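Local structure of uncharacterized protein YhfS (Escherichia coli, 4J8L) at residues 316-322 with 337-343; 296-300 with 356-361; 49-55 with 227-233; 24-29 with 55-61. The protein is of unknown function but carries covalently bound pyridoxal phosphate and is probably a PLP-dependent enzyme, perhaps with cysteine synthase activity. All blocks are in the same frame, centred on the assembly; numbering follows the deposited sequence.

Contact 1 of 4, residues 316-322 with 337-343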
# COMPACT_ATOMS: atom_id res chain seq x y z
N PRO A 316 3.76 17.68 5.75
CA PRO A 316 2.58 18.26 6.41
C PRO A 316 1.37 17.35 6.20
O PRO A 316 1.38 16.49 5.32
CB PRO A 316 2.38 19.60 5.67
CG PRO A 316 3.68 19.89 5.00
CD PRO A 316 4.21 18.52 4.63
N PRO A 317 0.32 17.54 7.01
CA PRO A 317 -0.84 16.65 6.87
C PRO A 317 -1.58 16.92 5.56
O PRO A 317 -1.63 18.07 5.11
CB PRO A 317 -1.72 17.06 8.06
CG PRO A 317 -1.40 18.51 8.28
CD PRO A 317 0.09 18.61 8.00
N LEU A 318 -2.15 15.87 4.98
CA LEU A 318 -2.97 16.01 3.78
C LEU A 318 -4.43 16.16 4.21
O LEU A 318 -4.95 15.32 4.94
CB LEU A 318 -2.84 14.76 2.91
CG LEU A 318 -3.77 14.56 1.71
CD1 LEU A 318 -3.44 15.53 0.58
CD2 LEU A 318 -3.65 13.11 1.24
N PHE A 319 -5.07 17.25 3.77
CA PHE A 319 -6.52 17.46 3.92
C PHE A 319 -7.06 17.39 2.49
O PHE A 319 -6.71 18.23 1.66
CB PHE A 319 -6.83 18.86 4.47
CG PHE A 319 -6.65 19.02 5.97
CD1 PHE A 319 -5.50 18.58 6.62
CD2 PHE A 319 -7.61 19.70 6.71
CE1 PHE A 319 -5.34 18.78 7.99
CE2 PHE A 319 -7.47 19.91 8.07
CZ PHE A 319 -6.33 19.45 8.72
N TYR A 320 -7.90 16.38 2.20
CA TYR A 320 -8.21 16.02 0.82
C TYR A 320 -9.68 15.66 0.66
O TYR A 320 -10.35 15.33 1.63
CB TYR A 320 -7.35 14.81 0.40
CG TYR A 320 -7.18 14.59 -1.09
CD1 TYR A 320 -6.98 15.66 -1.95
CD2 TYR A 320 -7.19 13.31 -1.62
CE1 TYR A 320 -6.82 15.46 -3.32
CE2 TYR A 320 -7.03 13.10 -2.99
CZ TYR A 320 -6.84 14.18 -3.83
OH TYR A 320 -6.67 13.98 -5.19
N ARG A 321 -10.16 15.71 -0.57
CA ARG A 321 -11.50 15.23 -0.89
C ARG A 321 -11.64 13.72 -0.63
O ARG A 321 -10.66 13.01 -0.44
CB ARG A 321 -11.84 15.55 -2.35
CG ARG A 321 -10.87 14.95 -3.36
CD ARG A 321 -11.13 15.47 -4.77
NE ARG A 321 -10.53 14.61 -5.79
CZ ARG A 321 -9.41 14.89 -6.46
NH1 ARG A 321 -8.75 16.02 -6.22
NH2 ARG A 321 -8.95 14.04 -7.37
N LEU A 322 -12.89 13.25 -0.64
CA LEU A 322 -13.17 11.82 -0.51
C LEU A 322 -12.81 11.08 -1.79
O LEU A 322 -12.67 11.68 -2.85
CB LEU A 322 -14.65 11.61 -0.18
CG LEU A 322 -15.15 12.38 1.05
CD1 LEU A 322 -16.65 12.21 1.23
CD2 LEU A 322 -14.40 11.93 2.30
N ALA A 337 -17.85 16.03 4.10
CA ALA A 337 -16.77 15.26 4.73
C ALA A 337 -15.46 15.31 3.95
O ALA A 337 -15.46 15.50 2.73
CB ALA A 337 -17.21 13.82 4.95
N ILE A 338 -14.36 15.11 4.67
CA ILE A 338 -13.03 15.16 4.07
C ILE A 338 -12.18 14.00 4.60
O ILE A 338 -12.53 13.39 5.61
CB ILE A 338 -12.32 16.48 4.40
CG1 ILE A 338 -12.11 16.62 5.91
CG2 ILE A 338 -13.15 17.66 3.86
CD1 ILE A 338 -11.16 17.76 6.31
N ARG A 339 -11.09 13.71 3.90
CA ARG A 339 -10.07 12.79 4.40
C ARG A 339 -8.89 13.56 4.96
O ARG A 339 -8.48 14.57 4.39
CB ARG A 339 -9.57 11.86 3.30
CG ARG A 339 -10.51 10.70 2.96
CD ARG A 339 -9.92 9.80 1.88
NE ARG A 339 -9.86 10.46 0.58
CZ ARG A 339 -9.42 9.90 -0.54
NH1 ARG A 339 -8.99 8.64 -0.53
NH2 ARG A 339 -9.41 10.59 -1.67
N ILE A 340 -8.34 13.08 6.08
CA ILE A 340 -7.11 13.65 6.62
C ILE A 340 -6.07 12.57 6.86
O ILE A 340 -6.33 11.61 7.60
CB ILE A 340 -7.34 14.38 7.96
CG1 ILE A 340 -8.31 15.55 7.78
CG2 ILE A 340 -6.02 14.95 8.49
CD1 ILE A 340 -8.61 16.27 9.07
N ASN A 341 -4.92 12.71 6.21
CA ASN A 341 -3.78 11.83 6.48
C ASN A 341 -2.74 12.70 7.18
O ASN A 341 -2.14 13.58 6.56
CB ASN A 341 -3.22 11.27 5.17
CG ASN A 341 -2.15 10.21 5.40
OD1 ASN A 341 -1.42 10.25 6.39
ND2 ASN A 341 -2.05 9.26 4.47
N PRO A 342 -2.55 12.47 8.48
CA PRO A 342 -1.64 13.34 9.25
C PRO A 342 -0.20 13.36 8.74
O PRO A 342 0.53 14.29 9.08
CB PRO A 342 -1.68 12.73 10.65
CG PRO A 342 -3.02 12.05 10.72
CD PRO A 342 -3.20 11.47 9.35
N ASN A 343 0.22 12.35 7.97
CA ASN A 343 1.60 12.28 7.55
C ASN A 343 2.53 12.43 8.76
O ASN A 343 2.36 11.71 9.74
CB ASN A 343 1.91 13.28 6.43
CG ASN A 343 1.25 12.88 5.11
OD1 ASN A 343 1.20 11.70 4.78
ND2 ASN A 343 0.76 13.86 4.36
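Strands 318-320 and 337-341 run antiparallel, their axes 4.8 Å apart at closest and their directions 160° apart. Two hydrogen-bonded pairs frame a non-hydrogen-bonded one. Leu-318 N donates to Asn-341 O (2.8 Å) and Asn-341 N returns to Leu-318 O (2.9 Å); Tyr-320 N to Arg-339 O and Arg-339 N to Tyr-320 O are both 2.9 Å. Phe-319 faces Ile-340 between them. Strand 318-320 is an outermost strand of the four-stranded antiparallel sheet of the C-terminal domain, though Pro-317 and Phe-319 also bond through their backbones to Leu-303; strand 337-341 bonds to strand 279-285 through Ile-338 and Ile-340. On one face of this sheet Ile-340 CD1 sits over the Phe-319 ring in a CH-pi contact, 4.0 Å from its centroid, beneath helices 290-299 and 347-360. Leu-318, Tyr-320, Arg-339 and Asn-341 occupy the other face. There Arg-339 curls back so that NE (2.9 Å) and NH2 (3.0 Å) both bond to Arg-321 O, while NH1 reaches Ala-276 O. Asn-343 ND2 donates to Pro-316 O at 2.9 Å, and Asn-341 OD1 accepts from Asn-343 N at 3.1 Å in an Asx turn, while Asn-341 ND2 donates to Glu-310 OE2.

Contact 2 of 4, residues 296-300 with 356-361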
# COMPACT_ATOMS: atom_id res chain seq x y z
N GLU A 296 -9.32 26.61 2.97
CA GLU A 296 -8.68 27.33 4.07
C GLU A 296 -7.54 26.52 4.69
O GLU A 296 -6.55 27.10 5.14
CB GLU A 296 -9.70 27.70 5.15
CG GLU A 296 -10.77 28.70 4.68
CD GLU A 296 -10.17 30.00 4.17
OE1 GLU A 296 -9.10 30.42 4.67
OE2 GLU A 296 -10.78 30.62 3.26
N ALA A 297 -7.66 25.20 4.71
CA ALA A 297 -6.62 24.37 5.32
C ALA A 297 -5.33 24.43 4.52
O ALA A 297 -4.24 24.43 5.09
CB ALA A 297 -7.09 22.92 5.47
N GLN A 298 -5.45 24.50 3.19
CA GLN A 298 -4.27 24.54 2.34
C GLN A 298 -3.47 25.81 2.64
O GLN A 298 -2.23 25.80 2.61
CB GLN A 298 -4.66 24.48 0.85
CG GLN A 298 -3.47 24.46 -0.12
CD GLN A 298 -2.85 25.84 -0.35
OE1 GLN A 298 -3.53 26.88 -0.32
NE2 GLN A 298 -1.55 25.86 -0.59
N LYS A 299 -4.17 26.91 2.92
CA LYS A 299 -3.49 28.17 3.20
C LYS A 299 -2.69 28.06 4.49
O LYS A 299 -1.68 28.75 4.68
CB LYS A 299 -4.49 29.32 3.33
CG LYS A 299 -5.29 29.60 2.06
CD LYS A 299 -6.36 30.66 2.31
CE LYS A 299 -7.21 30.89 1.07
NZ LYS A 299 -8.34 31.82 1.35
N ARG A 300 -3.15 27.19 5.37
CA ARG A 300 -2.54 27.01 6.68
C ARG A 300 -1.61 25.78 6.72
O ARG A 300 -1.32 25.23 7.79
CB ARG A 300 -3.62 26.94 7.75
CG ARG A 300 -4.33 28.27 7.90
CD ARG A 300 -5.60 28.17 8.71
NE ARG A 300 -6.18 29.49 8.91
CZ ARG A 300 -6.95 30.10 8.01
NH1 ARG A 300 -7.24 29.50 6.86
NH2 ARG A 300 -7.44 31.30 8.28
N GLU A 356 -8.83 26.65 12.82
CA GLU A 356 -8.55 27.93 12.17
C GLU A 356 -9.25 28.03 10.81
O GLU A 356 -9.75 29.09 10.44
CB GLU A 356 -7.05 28.14 12.02
CG GLU A 356 -6.31 28.37 13.34
CD GLU A 356 -4.82 28.55 13.13
OE1 GLU A 356 -4.38 28.48 11.97
OE2 GLU A 356 -4.10 28.78 14.12
N SER A 357 -9.27 26.91 10.08
CA SER A 357 -9.92 26.87 8.77
C SER A 357 -11.42 27.08 8.90
O SER A 357 -12.01 27.89 8.16
CB SER A 357 -9.62 25.55 8.07
OG SER A 357 -8.22 25.41 7.88
N ILE A 358 -12.05 26.37 9.84
CA ILE A 358 -13.48 26.54 10.10
C ILE A 358 -13.83 27.97 10.52
O ILE A 358 -14.86 28.53 10.10
CB ILE A 358 -13.96 25.53 11.17
CG1 ILE A 358 -13.90 24.11 10.61
CG2 ILE A 358 -15.38 25.87 11.64
CD1 ILE A 358 -13.98 23.03 11.66
N ALA A 359 -12.97 28.57 11.33
CA ALA A 359 -13.22 29.93 11.81
C ALA A 359 -13.11 30.95 10.68
O ALA A 359 -13.63 32.06 10.79
CB ALA A 359 -12.25 30.28 12.94
N SER A 360 -12.47 30.57 9.59
CA SER A 360 -12.10 31.51 8.53
C SER A 360 -12.98 31.41 7.29
O SER A 360 -12.86 32.23 6.38
CB SER A 360 -10.64 31.31 8.14
OG SER A 360 -10.25 32.23 7.13
N ILE A 361 -13.87 30.42 7.24
CA ILE A 361 -14.73 30.24 6.08
C ILE A 361 -15.75 31.38 5.97
O ILE A 361 -16.25 31.66 4.88
CB ILE A 361 -15.48 28.89 6.10
CG1 ILE A 361 -16.44 28.83 7.29
CG2 ILE A 361 -14.50 27.73 6.14
CD1 ILE A 361 -17.20 27.52 7.37
OXT ILE A 361 -16.08 32.03 6.96
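A salt-bridge network of Glu-296, Lys-299, Arg-300 and Glu-356 spans the C-terminal ends of helices 290-299 and 347-360, which lie side by side on the sheet of the C-terminal domain. Its strongest link is internal to segment 296-300: Arg-300 NH1 meets Glu-296 OE1 at 3.0 Å and also donates to Glu-296 O at 3.0 Å. Lys-299 NZ makes a weaker bond to Glu-296 OE2 (3.3 Å). Across the helices the polar links are looser, with Arg-300 NE 3.7 Å from Glu-356 OE1, a long salt bridge to an acid already paired with Arg-352, and Ser-360 OG donating weakly to Glu-296 OE1 at 3.3 Å. The Arg-300 guanidinium lays one face against the backbone at Glu-356 O and Ser-357 N. Deeper in, the small Ser-357 lets the helices approach to 4.9 Å between the CA atoms of Glu-296 and Ser-357. Its hydroxyl bonds to Ile-353 O in its own helix, and Ser-357 OG rests 3.2 Å from Ala-297 CA.

Contact 3 of 4, residues 49-55 with 227-233. With ACY (acetic acid), chain D.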
# COMPACT_ATOMS: atom_id res chain seq x y z
N PRO A 49 22.36 -4.40 -11.72
CA PRO A 49 23.47 -4.07 -10.81
C PRO A 49 23.64 -5.09 -9.70
O PRO A 49 22.67 -5.69 -9.23
CB PRO A 49 23.03 -2.72 -10.22
CG PRO A 49 22.24 -2.09 -11.33
CD PRO A 49 21.46 -3.25 -11.92
N ARG A 50 24.90 -5.31 -9.31
CA ARG A 50 25.19 -6.22 -8.22
C ARG A 50 24.50 -5.75 -6.94
O ARG A 50 23.98 -6.56 -6.18
CB ARG A 50 26.70 -6.32 -8.00
CG ARG A 50 27.48 -6.92 -9.18
CD ARG A 50 28.99 -6.88 -8.91
NE ARG A 50 29.44 -5.51 -8.66
CZ ARG A 50 29.81 -4.64 -9.61
NH1 ARG A 50 29.80 -5.00 -10.88
NH2 ARG A 50 30.20 -3.42 -9.27
N VAL A 51 24.50 -4.44 -6.70
CA VAL A 51 23.87 -3.92 -5.49
C VAL A 51 22.35 -4.10 -5.53
O VAL A 51 21.72 -4.39 -4.51
CB VAL A 51 24.25 -2.44 -5.26
CG1 VAL A 51 23.37 -1.84 -4.16
CG2 VAL A 51 25.72 -2.34 -4.90
N THR A 52 21.77 -4.00 -6.72
CA THR A 52 20.33 -4.21 -6.85
C THR A 52 19.96 -5.66 -6.50
O THR A 52 18.98 -5.89 -5.78
CB THR A 52 19.83 -3.81 -8.24
OG1 THR A 52 20.13 -2.41 -8.44
CG2 THR A 52 18.31 -4.02 -8.38
N GLN A 53 20.75 -6.61 -6.97
CA GLN A 53 20.53 -8.00 -6.59
C GLN A 53 20.57 -8.14 -5.08
O GLN A 53 19.67 -8.73 -4.49
CB GLN A 53 21.57 -8.94 -7.22
CG GLN A 53 21.32 -10.40 -6.82
CD GLN A 53 22.43 -11.35 -7.23
OE1 GLN A 53 23.62 -11.02 -7.16
NE2 GLN A 53 22.05 -12.54 -7.67
N ARG A 54 21.60 -7.57 -4.45
CA ARG A 54 21.75 -7.69 -3.00
C ARG A 54 20.53 -7.12 -2.27
O ARG A 54 20.04 -7.72 -1.32
CB ARG A 54 23.00 -6.96 -2.51
CG ARG A 54 24.30 -7.61 -2.88
CD ARG A 54 25.47 -6.87 -2.23
NE ARG A 54 26.76 -7.40 -2.65
CZ ARG A 54 27.48 -8.27 -1.94
NH1 ARG A 54 27.02 -8.70 -0.78
NH2 ARG A 54 28.64 -8.69 -2.40
N VAL A 55 20.06 -5.96 -2.72
CA VAL A 55 18.90 -5.33 -2.11
C VAL A 55 17.68 -6.23 -2.25
O VAL A 55 16.90 -6.41 -1.32
CB VAL A 55 18.62 -3.92 -2.69
CG1 VAL A 55 17.25 -3.41 -2.24
CG2 VAL A 55 19.72 -2.94 -2.27
N ILE A 227 16.53 -1.50 -12.20
CA ILE A 227 16.60 -0.50 -11.14
C ILE A 227 18.08 -0.33 -10.78
O ILE A 227 18.78 -1.31 -10.49
CB ILE A 227 15.75 -0.94 -9.93
CG1 ILE A 227 14.28 -1.10 -10.34
CG2 ILE A 227 15.88 0.04 -8.77
CD1 ILE A 227 13.71 0.10 -11.13
N GLN A 228 18.58 0.90 -10.84
CA GLN A 228 20.02 1.10 -10.62
C GLN A 228 20.39 0.96 -9.14
O GLN A 228 19.53 1.07 -8.27
CB GLN A 228 20.47 2.45 -11.17
CG GLN A 228 20.21 2.63 -12.67
CD GLN A 228 20.89 1.55 -13.52
OE1 GLN A 228 21.91 1.01 -13.15
NE2 GLN A 228 20.30 1.26 -14.67
N GLY A 229 21.67 0.68 -8.88
CA GLY A 229 22.14 0.42 -7.53
C GLY A 229 21.75 1.52 -6.55
O GLY A 229 21.29 1.24 -5.44
N ALA A 230 21.91 2.78 -6.96
CA ALA A 230 21.61 3.90 -6.07
C ALA A 230 20.12 3.95 -5.72
O ALA A 230 19.74 4.25 -4.59
CB ALA A 230 22.06 5.22 -6.69
N GLN A 231 19.28 3.67 -6.71
CA GLN A 231 17.84 3.60 -6.47
C GLN A 231 17.51 2.47 -5.50
O GLN A 231 16.68 2.62 -4.61
CB GLN A 231 17.09 3.36 -7.78
CG GLN A 231 17.12 4.51 -8.76
CD GLN A 231 16.41 4.14 -10.04
OE1 GLN A 231 16.84 3.23 -10.75
NE2 GLN A 231 15.31 4.81 -10.32
N ALA A 232 18.16 1.33 -5.69
CA ALA A 232 17.92 0.18 -4.83
C ALA A 232 18.29 0.51 -3.38
O ALA A 232 17.57 0.15 -2.46
CB ALA A 232 18.71 -1.03 -5.32
N LEU A 233 19.44 1.17 -3.19
CA LEU A 233 19.83 1.60 -1.85
C LEU A 233 18.83 2.60 -1.26
O LEU A 233 18.56 2.57 -0.06
CB LEU A 233 21.22 2.20 -1.88
CG LEU A 233 22.29 1.15 -2.15
CD1 LEU A 233 23.61 1.83 -2.44
CD2 LEU A 233 22.41 0.24 -0.94
C ACY D . 29.14 -5.64 -5.36
O ACY D . 29.71 -4.90 -6.20
OXT ACY D . 28.18 -5.28 -4.64
CH3 ACY D . 29.64 -7.04 -5.21
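Two helix beginnings lie side by side here, pointing nearly the same way, and the hydroxyl of one meets the backbone just ahead of the other. Thr-52, in the first turn of helix 50-62, donates from OG1 to Ile-227 O at 2.7 Å, just before the Gln-228 N-cap of helix 229-261. The axes of segments 50-55 and 229-233 cross at 25° and come within 8.1 Å. Gly-229 permits this closeness: its CA lies 5.0 Å from that of Thr-52, and a side chain there would crowd Val-51. Pro-49, at the N-cap position of helix 50-62, lays its ring against the start of helix 229-261, with Pro-49 CG 3.7 Å from Gly-229 N. Farther along, Val-55 CG2 packs on Ala-232 CB (3.7 Å) and Val-51 CG1 on Leu-233 CG (3.8 Å). Both Val-55 and Ala-232 touch Leu-70 of strand 67-72, an outer strand of the mixed seven-stranded sheet of the PLP-binding domain. Asp-39 bonds to the backbone of Arg-50, Val-51 and Gly-229, tying the starts together. Away from the interface, Arg-50 NE donates to ACY O at 2.5 Å and Arg-54 NE to ACY OXT at 3.2 Å, the acetic acid probably coming from the crystallisation liquor. One buried hydroxyl bond amid apolar contacts is consistent with a fixed alignment of the two helix starts.

Contact 4 of 4, residues 24-29 with 55-61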
# COMPACT_ATOMS: atom_id res chain seq x y z
N SER A 24 19.03 -7.93 8.25
CA SER A 24 19.15 -8.52 6.93
C SER A 24 20.16 -7.76 6.07
O SER A 24 20.93 -8.37 5.33
CB SER A 24 17.80 -8.57 6.22
OG SER A 24 17.95 -9.27 5.00
N ILE A 25 20.15 -6.43 6.16
CA ILE A 25 21.15 -5.64 5.46
C ILE A 25 22.57 -6.06 5.87
O ILE A 25 23.42 -6.31 5.02
CB ILE A 25 20.94 -4.14 5.68
CG1 ILE A 25 19.62 -3.70 5.04
CG2 ILE A 25 22.09 -3.34 5.10
CD1 ILE A 25 19.30 -2.22 5.33
N CYS A 26 22.79 -6.20 7.17
CA CYS A 26 24.12 -6.57 7.65
C CYS A 26 24.56 -7.93 7.11
O CYS A 26 25.74 -8.14 6.83
CB CYS A 26 24.15 -6.60 9.18
SG CYS A 26 23.94 -4.99 9.97
N ARG A 27 23.61 -8.84 6.97
CA ARG A 27 23.93 -10.20 6.58
C ARG A 27 24.16 -10.35 5.08
O ARG A 27 24.66 -11.38 4.62
CB ARG A 27 22.83 -11.15 7.06
CG ARG A 27 22.98 -11.51 8.54
CD ARG A 27 21.96 -12.55 8.99
NE ARG A 27 20.63 -11.98 9.12
CZ ARG A 27 19.65 -12.16 8.23
NH1 ARG A 27 19.86 -12.91 7.16
NH2 ARG A 27 18.46 -11.61 8.43
N HIS A 28 23.81 -9.31 4.33
CA HIS A 28 23.95 -9.33 2.87
C HIS A 28 24.97 -8.34 2.33
O HIS A 28 25.38 -8.45 1.18
CB HIS A 28 22.59 -9.09 2.20
CG HIS A 28 21.64 -10.23 2.36
ND1 HIS A 28 20.82 -10.37 3.46
CD2 HIS A 28 21.40 -11.31 1.57
CE1 HIS A 28 20.11 -11.48 3.34
NE2 HIS A 28 20.44 -12.06 2.20
N PHE A 29 25.36 -7.37 3.16
CA PHE A 29 26.35 -6.36 2.78
C PHE A 29 27.46 -6.29 3.82
O PHE A 29 27.22 -5.83 4.93
CB PHE A 29 25.73 -4.95 2.77
CG PHE A 29 24.84 -4.65 1.59
CD1 PHE A 29 25.35 -4.04 0.45
CD2 PHE A 29 23.48 -4.93 1.64
CE1 PHE A 29 24.52 -3.74 -0.63
CE2 PHE A 29 22.65 -4.64 0.57
CZ PHE A 29 23.17 -4.04 -0.57
N VAL A 55 20.06 -5.96 -2.72
CA VAL A 55 18.90 -5.33 -2.11
C VAL A 55 17.68 -6.23 -2.25
O VAL A 55 16.90 -6.41 -1.32
CB VAL A 55 18.62 -3.92 -2.69
CG1 VAL A 55 17.25 -3.41 -2.24
CG2 VAL A 55 19.72 -2.94 -2.27
N GLU A 56 17.53 -6.83 -3.43
CA GLU A 56 16.43 -7.76 -3.66
C GLU A 56 16.51 -8.95 -2.70
O GLU A 56 15.49 -9.38 -2.16
CB GLU A 56 16.39 -8.20 -5.13
CG GLU A 56 15.91 -7.06 -6.02
CD GLU A 56 16.20 -7.28 -7.49
OE1 GLU A 56 17.02 -8.16 -7.83
OE2 GLU A 56 15.59 -6.55 -8.32
N GLN A 57 17.73 -9.45 -2.46
CA GLN A 57 17.92 -10.53 -1.49
C GLN A 57 17.51 -10.08 -0.09
O GLN A 57 16.90 -10.84 0.65
CB GLN A 57 19.38 -11.02 -1.50
CG GLN A 57 19.74 -11.79 -2.77
CD GLN A 57 21.22 -12.06 -2.89
OE1 GLN A 57 22.00 -11.70 -2.01
NE2 GLN A 57 21.62 -12.71 -3.98
N VAL A 58 17.86 -8.85 0.27
CA VAL A 58 17.49 -8.32 1.58
C VAL A 58 15.97 -8.22 1.70
O VAL A 58 15.39 -8.61 2.72
CB VAL A 58 18.12 -6.94 1.83
CG1 VAL A 58 17.52 -6.30 3.07
CG2 VAL A 58 19.62 -7.07 2.00
N LEU A 59 15.33 -7.69 0.67
CA LEU A 59 13.87 -7.57 0.68
C LEU A 59 13.21 -8.94 0.84
O LEU A 59 12.29 -9.10 1.64
CB LEU A 59 13.36 -6.90 -0.60
CG LEU A 59 13.75 -5.44 -0.78
CD1 LEU A 59 13.08 -4.87 -2.02
CD2 LEU A 59 13.37 -4.66 0.44
N ALA A 60 13.69 -9.93 0.09
CA ALA A 60 13.11 -11.27 0.19
C ALA A 60 13.25 -11.81 1.61
O ALA A 60 12.30 -12.33 2.19
CB ALA A 60 13.78 -12.22 -0.80
N ASP A 61 14.45 -11.67 2.16
CA ASP A 61 14.74 -12.15 3.49
C ASP A 61 13.85 -11.44 4.53
O ASP A 61 13.24 -12.08 5.37
CB ASP A 61 16.23 -11.95 3.79
CG ASP A 61 16.64 -12.54 5.11
OD1 ASP A 61 17.58 -12.01 5.73
OD2 ASP A 61 16.03 -13.55 5.53
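The polar interactions converge on one carboxylate oxygen. Asp-61 OD1 accepts from Ser-24 OG at 2.9 Å and forms a salt bridge with Arg-27, whose NH1 and NH2 donate to that same oxygen at 2.8 and 2.9 Å. Both partners come from the C-terminal part of helix 11-28, so that a single acid of helix 50-62 grips this helix at two points; Arg-27 NE pairs in addition with Asp-23. His-28 is held by its own helix, ND1 donating to Ser-24 O at 2.7 Å. This turns one face of its imidazole onto the backbone at Gln-57 and Val-58 and leaves Asp-61 OD1 near the ring edge, 3.5 Å from His-28 CE1. The two helices form an oblique, roughly antiparallel pair: segments 24-28 and 55-61 run 138° apart with a closest axis approach of 9.2 Å. Helix 229-261 packs against both through Leu-236, while Val-55 and Leu-59 turn to strand 67-72 of the mixed seven-stranded sheet of the PLP-binding domain, consistent with an aminotransferase class I and II fold. Apolar contacts centre on Val-58, which meets His-28 CB through CG2 at 3.6 Å and Ile-25 CG1 through CG1 at 3.9 Å. Phe-29 presents its ring edge to two valines, with CZ 4.0 Å from Val-55 CG2 and CE2 4.1 Å from Val-58 CG2. That ring also stacks edge-to-face with Phe-34.

Overall arrangement
The four contacts form two touching pairs far apart. Contacts 1 and 2 belong to the C-terminal domain, contact 2 closing the chain loop in which contact 1 is nested; Phe-319 CD2 meets Ala-297 CB at 3.5 Å where sheet and helices join. Contacts 3 and 4 lie at the far end, contact 4 on the opposite side of the chain's centre from contacts 1 and 2; they share helix 50-62 and Val-55, and Arg-54 NH1 probably bonds to His-28 O (2.6 Å). Contacts 1 and 3 are buried, the first held by backbone hydrogen bonds, the other mainly by apolar packing. Contacts 2 and 4 are partly buried and rely more on ion pairs, which are tighter across contact 4 than across contact 2.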